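Probable sugar kinase (Clostridium perfringens, PDB 3KZH) probably phosphorylates a sugar and belongs to the pfkB (ribokinase-like) family of carbohydrate kinases. Local coordinates at residues I180-A193 and F214-L226. Sequence-based numbering, arbitrary orientation.
With BGC (beta-D-glucopyranose), chain C.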
loop_
_atom_site.group_PDB
_atom_site.type_symbol
_atom_site.label_atom_id
_atom_site.label_comp_id
_atom_site.label_asym_id
_atom_site.label_seq_id
_atom_site.Cartn_x
_atom_site.Cartn_y
_atom_site.Cartn_z
ATOM N N ILE A 180 -15.954 22.821 24.393
ATOM C CA ILE A 180 -14.785 23.687 24.174
ATOM C C ILE A 180 -14.135 24.380 25.367
ATOM O O ILE A 180 -12.928 24.623 25.347
ATOM C CB ILE A 180 -14.986 24.716 23.040
ATOM C CG1 ILE A 180 -16.094 25.713 23.381
ATOM C CG2 ILE A 180 -15.220 23.991 21.734
ATOM C CD1 ILE A 180 -16.229 26.849 22.386
ATOM N N LYS A 181 -14.920 24.613 26.421
ATOM C CA LYS A 181 -14.461 25.277 27.644
ATOM C C LYS A 181 -13.281 24.600 28.360
ATOM O O LYS A 181 -12.528 25.260 29.075
ATOM C CB LYS A 181 -15.634 25.466 28.625
ATOM C CG LYS A 181 -16.302 24.181 29.132
ATOM C CD LYS A 181 -17.375 24.493 30.164
ATOM C CE LYS A 181 -18.046 23.227 30.690
ATOM N NZ LYS A 181 -17.120 22.345 31.473
ATOM N N ASP A 182 -13.103 23.302 28.110
ATOM C CA ASP A 182 -12.035 22.525 28.737
ATOM C C ASP A 182 -10.705 22.494 27.991
ATOM O O ASP A 182 -9.709 21.976 28.498
ATOM C CB ASP A 182 -12.518 21.107 29.049
ATOM C CG ASP A 182 -13.597 21.079 30.121
ATOM O OD1 ASP A 182 -13.471 21.832 31.121
ATOM O OD2 ASP A 182 -14.567 20.300 29.953
ATOM N N PHE A 183 -10.696 23.089 26.805
ATOM C CA PHE A 183 -9.507 23.169 25.974
ATOM C C PHE A 183 -8.631 24.353 26.358
ATOM O O PHE A 183 -9.127 25.406 26.777
ATOM C CB PHE A 183 -9.891 23.285 24.495
ATOM C CG PHE A 183 -10.321 21.995 23.871
ATOM C CD1 PHE A 183 -9.371 21.105 23.351
ATOM C CD2 PHE A 183 -11.676 21.656 23.783
ATOM C CE1 PHE A 183 -9.758 19.875 22.747
ATOM C CE2 PHE A 183 -12.084 20.441 23.185
ATOM C CZ PHE A 183 -11.117 19.549 22.666
ATOM N N HIS A 184 -7.321 24.140 26.257
ATOM C CA HIS A 184 -6.308 25.156 26.532
ATOM C C HIS A 184 -6.171 26.036 25.273
ATOM O O HIS A 184 -5.900 27.229 25.359
ATOM C CB HIS A 184 -4.980 24.452 26.874
ATOM C CG HIS A 184 -3.768 25.341 26.870
ATOM N ND1 HIS A 184 -3.239 25.877 25.711
ATOM C CD2 HIS A 184 -2.956 25.742 27.873
ATOM C CE1 HIS A 184 -2.157 26.569 26.006
ATOM N NE2 HIS A 184 -1.960 26.503 27.308
ATOM N N THR A 185 -6.347 25.423 24.111
ATOM C CA THR A 185 -6.227 26.130 22.849
ATOM C C THR A 185 -7.244 25.625 21.863
ATOM O O THR A 185 -7.511 24.428 21.791
ATOM C CB THR A 185 -4.789 25.949 22.233
ATOM O OG1 THR A 185 -3.827 26.595 23.071
ATOM C CG2 THR A 185 -4.673 26.535 20.811
ATOM N N ILE A 186 -7.883 26.564 21.177
ATOM C CA ILE A 186 -8.803 26.211 20.104
ATOM C C ILE A 186 -8.229 26.911 18.862
ATOM O O ILE A 186 -7.592 27.956 18.963
ATOM C CB ILE A 186 -10.305 26.590 20.386
ATOM C CG1 ILE A 186 -10.486 28.081 20.672
ATOM C CG2 ILE A 186 -10.869 25.723 21.516
ATOM C CD1 ILE A 186 -11.881 28.564 20.402
ATOM N N LYS A 187 -8.429 26.309 17.686
ATOM C CA LYS A 187 -7.914 26.853 16.452
ATOM C C LYS A 187 -9.010 26.794 15.321
ATOM O O LYS A 187 -8.942 25.940 14.394
ATOM C CB LYS A 187 -6.625 26.145 16.017
ATOM C CG LYS A 187 -5.666 27.068 15.194
ATOM C CD LYS A 187 -5.970 27.125 13.739
ATOM C CE LYS A 187 -5.958 25.773 13.063
ATOM N NZ LYS A 187 -7.049 25.590 12.168
ATOM N N PRO A 188 -10.016 27.676 15.407
ATOM C CA PRO A 188 -11.016 27.624 14.349
ATOM C C PRO A 188 -10.803 28.636 13.232
ATOM O O PRO A 188 -9.916 29.468 13.327
ATOM C CB PRO A 188 -12.309 27.919 15.122
ATOM C CG PRO A 188 -11.866 28.906 16.125
ATOM C CD PRO A 188 -10.594 28.310 16.609
ATOM N N ASN A 189 -11.546 28.489 12.135
ATOM C CA ASN A 189 -11.475 29.493 11.087
ATOM C C ASN A 189 -12.629 30.466 11.369
ATOM O O ASN A 189 -13.326 30.302 12.379
ATOM C CB ASN A 189 -11.452 28.908 9.657
ATOM C CG ASN A 189 -12.712 28.142 9.273
ATOM O OD1 ASN A 189 -13.713 28.130 9.982
ATOM N ND2 ASN A 189 -12.663 27.517 8.112
ATOM N N ARG A 190 -12.839 31.457 10.507
ATOM C CA ARG A 190 -13.911 32.441 10.710
ATOM C C ARG A 190 -15.286 31.808 10.977
ATOM O O ARG A 190 -15.840 32.007 12.061
ATOM C CB ARG A 190 -13.977 33.428 9.542
ATOM C CG ARG A 190 -14.907 34.616 9.790
ATOM C CD ARG A 190 -15.049 35.509 8.572
ATOM N NE ARG A 190 -13.806 36.209 8.253
ATOM C CZ ARG A 190 -13.556 37.488 8.536
ATOM N NH1 ARG A 190 -14.463 38.240 9.156
ATOM N NH2 ARG A 190 -12.396 38.025 8.178
ATOM N N HIS A 191 -15.737 30.941 10.064
ATOM C CA HIS A 191 -17.036 30.269 10.170
ATOM C C HIS A 191 -17.175 29.310 11.356
ATOM O O HIS A 191 -18.210 29.304 12.012
ATOM C CB HIS A 191 -17.406 29.572 8.851
ATOM C CG HIS A 191 -18.883 29.394 8.656
ATOM N ND1 HIS A 191 -19.768 30.453 8.663
ATOM C CD2 HIS A 191 -19.635 28.282 8.487
ATOM C CE1 HIS A 191 -20.999 29.999 8.509
ATOM N NE2 HIS A 191 -20.947 28.685 8.401
ATOM N N GLU A 192 -16.120 28.553 11.661
ATOM C CA GLU A 192 -16.125 27.609 12.790
ATOM C C GLU A 192 -16.181 28.361 14.123
ATOM O O GLU A 192 -16.765 27.870 15.088
ATOM C CB GLU A 192 -14.895 26.699 12.760
ATOM C CG GLU A 192 -14.825 25.715 11.602
ATOM C CD GLU A 192 -13.441 25.089 11.405
ATOM O OE1 GLU A 192 -12.540 25.266 12.253
ATOM O OE2 GLU A 192 -13.244 24.421 10.372
ATOM N N ALA A 193 -15.603 29.566 14.149
ATOM C CA ALA A 193 -15.590 30.431 15.335
ATOM C C ALA A 193 -16.961 31.060 15.573
ATOM O O ALA A 193 -17.320 31.340 16.713
ATOM C CB ALA A 193 -14.537 31.517 15.189
ATOM N N PHE A 214 -14.321 33.244 24.429
ATOM C CA PHE A 214 -13.657 31.942 24.543
ATOM C C PHE A 214 -12.733 31.911 25.754
ATOM O O PHE A 214 -12.700 30.915 26.475
ATOM C CB PHE A 214 -12.869 31.599 23.274
ATOM C CG PHE A 214 -13.723 31.366 22.048
ATOM C CD1 PHE A 214 -14.896 30.591 22.111
ATOM C CD2 PHE A 214 -13.330 31.910 20.807
ATOM C CE1 PHE A 214 -15.677 30.357 20.947
ATOM C CE2 PHE A 214 -14.098 31.691 19.632
ATOM C CZ PHE A 214 -15.276 30.909 19.705
ATOM N N LEU A 215 -12.058 33.034 26.015
ATOM C CA LEU A 215 -11.162 33.176 27.169
ATOM C C LEU A 215 -11.962 33.176 28.474
ATOM O O LEU A 215 -11.443 32.786 29.526
ATOM C CB LEU A 215 -10.346 34.472 27.080
ATOM C CG LEU A 215 -9.400 34.718 25.901
ATOM C CD1 LEU A 215 -8.999 36.174 25.897
ATOM C CD2 LEU A 215 -8.193 33.806 25.931
ATOM N N GLY A 216 -13.231 33.593 28.371
ATOM C CA GLY A 216 -14.150 33.649 29.501
ATOM C C GLY A 216 -14.609 32.266 29.916
ATOM O O GLY A 216 -14.771 31.991 31.111
ATOM N N LEU A 217 -14.772 31.391 28.921
ATOM C CA LEU A 217 -15.175 30.001 29.109
ATOM C C LEU A 217 -14.082 29.168 29.802
ATOM O O LEU A 217 -14.353 28.088 30.336
ATOM C CB LEU A 217 -15.507 29.366 27.757
ATOM C CG LEU A 217 -16.691 29.865 26.921
ATOM C CD1 LEU A 217 -16.716 29.099 25.610
ATOM C CD2 LEU A 217 -18.030 29.696 27.660
ATOM N N GLY A 218 -12.855 29.691 29.802
ATOM C CA GLY A 218 -11.733 29.005 30.418
ATOM C C GLY A 218 -10.609 28.667 29.450
ATOM O O GLY A 218 -9.557 28.180 29.872
ATOM N N ILE A 219 -10.829 28.923 28.159
ATOM C CA ILE A 219 -9.825 28.665 27.126
ATOM C C ILE A 219 -8.653 29.630 27.339
ATOM O O ILE A 219 -8.854 30.802 27.655
ATOM C CB ILE A 219 -10.432 28.769 25.689
ATOM C CG1 ILE A 219 -11.606 27.786 25.550
ATOM C CG2 ILE A 219 -9.361 28.481 24.614
ATOM C CD1 ILE A 219 -12.513 28.009 24.348
ATOM N N LYS A 220 -7.436 29.100 27.244
ATOM C CA LYS A 220 -6.231 29.892 27.467
ATOM C C LYS A 220 -5.701 30.644 26.264
ATOM O O LYS A 220 -5.215 31.758 26.410
ATOM C CB LYS A 220 -5.111 29.017 28.045
ATOM C CG LYS A 220 -5.466 28.237 29.306
ATOM C CD LYS A 220 -5.719 29.129 30.516
ATOM C CE LYS A 220 -5.877 28.298 31.786
ATOM N NZ LYS A 220 -7.047 27.372 31.732
ATOM N N LYS A 221 -5.719 30.007 25.092
ATOM C CA LYS A 221 -5.194 30.620 23.865
ATOM C C LYS A 221 -6.115 30.445 22.657
ATOM O O LYS A 221 -6.523 29.326 22.343
ATOM C CB LYS A 221 -3.794 30.057 23.538
ATOM C CG LYS A 221 -2.766 30.140 24.664
ATOM C CD LYS A 221 -1.445 30.695 24.217
ATOM C CE LYS A 221 -0.533 30.957 25.418
ATOM N NZ LYS A 221 -0.121 29.709 26.109
ATOM N N VAL A 222 -6.434 31.555 21.981
ATOM C CA VAL A 222 -7.313 31.540 20.803
ATOM C C VAL A 222 -6.618 31.952 19.501
ATOM O O VAL A 222 -5.962 32.974 19.446
ATOM C CB VAL A 222 -8.576 32.444 21.012
ATOM C CG1 VAL A 222 -9.523 32.383 19.787
ATOM C CG2 VAL A 222 -9.328 32.028 22.252
ATOM N N PHE A 223 -6.781 31.133 18.466
ATOM C CA PHE A 223 -6.223 31.396 17.138
ATOM C C PHE A 223 -7.349 31.230 16.109
ATOM O O PHE A 223 -7.926 30.151 15.992
ATOM C CB PHE A 223 -5.073 30.432 16.804
ATOM C CG PHE A 223 -3.892 30.542 17.721
ATOM C CD1 PHE A 223 -2.926 31.545 17.531
ATOM C CD2 PHE A 223 -3.774 29.681 18.828
ATOM C CE1 PHE A 223 -1.859 31.701 18.449
ATOM C CE2 PHE A 223 -2.710 29.827 19.751
ATOM C CZ PHE A 223 -1.749 30.850 19.554
ATOM N N ILE A 224 -7.705 32.313 15.417
ATOM C CA ILE A 224 -8.767 32.270 14.405
ATOM C C ILE A 224 -8.185 32.522 13.006
ATOM O O ILE A 224 -7.685 33.615 12.722
ATOM C CB ILE A 224 -9.962 33.276 14.727
ATOM C CG1 ILE A 224 -10.576 32.967 16.099
ATOM C CG2 ILE A 224 -11.100 33.115 13.707
ATOM C CD1 ILE A 224 -11.421 34.077 16.702
ATOM N N SER A 225 -8.235 31.496 12.153
ATOM C CA SER A 225 -7.739 31.581 10.769
ATOM C C SER A 225 -8.725 32.416 9.970
ATOM O O SER A 225 -9.929 32.213 10.088
ATOM C CB SER A 225 -7.634 30.195 10.122
ATOM O OG SER A 225 -6.777 29.349 10.841
ATOM N N LEU A 226 -8.215 33.384 9.206
ATOM C CA LEU A 226 -9.056 34.273 8.397
ATOM C C LEU A 226 -8.686 34.194 6.920
ATOM O O LEU A 226 -8.730 35.201 6.201
ATOM C CB LEU A 226 -8.911 35.717 8.894
ATOM C CG LEU A 226 -9.094 36.027 10.380
ATOM C CD1 LEU A 226 -8.658 37.447 10.640
ATOM C CD2 LEU A 226 -10.539 35.775 10.807
HETATM C C2 BGC C . -10.256 23.900 8.825
HETATM C C3 BGC C . -9.192 24.571 7.904
HETATM C C4 BGC C . -8.628 25.762 8.786
HETATM C C5 BGC C . -8.006 25.264 10.160
HETATM C C6 BGC C . -7.485 26.325 11.042
HETATM C C1 BGC C . -9.554 23.396 10.083
HETATM O O1 BGC C . -10.391 22.836 10.809
HETATM O O2 BGC C . -10.753 22.908 8.211
HETATM O O3 BGC C . -9.882 25.016 6.917
HETATM O O4 BGC C . -7.733 26.406 8.066
HETATM O O5 BGC C . -8.972 24.529 10.874
#
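Two amides of the 214-226 segment converge on the carbonyl oxygen of His-184: Lys-221 N bonds to His-184 O at 2.8 Å, while Lys-220 N adds a weak, bent bond. From there strands 185-186 and 221-225 run parallel. Ile-186 N donates to Lys-221 O, Phe-223 N returns a weak bond to Ile-186 O, and Ser-225 N reaches Pro-188 O at 2.9 Å. Beside the first bonds, Lys-220 lays CB over the centre of one face of the His-184 imidazole, 4.0 Å from the ring centroid, a CH-pi contact. That ring is also tied through ND1 to Thr-185 OG1, which bonds to Tyr-267 as well. On the Ile-186 and Val-222 face, CG1 of Ile-186 is tucked between backbone N and carbonyl carbon (chi1 57°) and carries CD1 squarely over the Phe-214 ring, 3.7 Å from its centroid; Ile-180 CD1 touches the same ring at CE1. Just beyond strand 185-186, level with Ser-225, Asn-189 caps the helix starting at Arg-190 and forms a capping box with Glu-192: Asn-189 OD1 accepts from Glu-192 N at 3.0 Å, and the return bond from Asn-189 N to Glu-192 OE1 is weak. Lys-187 NZ is covalently bonded to C6 of the beta-D-glucopyranose, taking the place of O6, near Ser-225 OG; the pocket lies at the C-terminal ends of the two strands, where Lys-187, Asn-189, Glu-192 and Ser-225 line it. In the large mixed sheet, strand 185-186 lies between 162-166 and 221-225; helix 204-217 packs through Phe-214 on the Ile-186 face, and helix 255-268 meets Lys-221 and Phe-223 through Tyr-267.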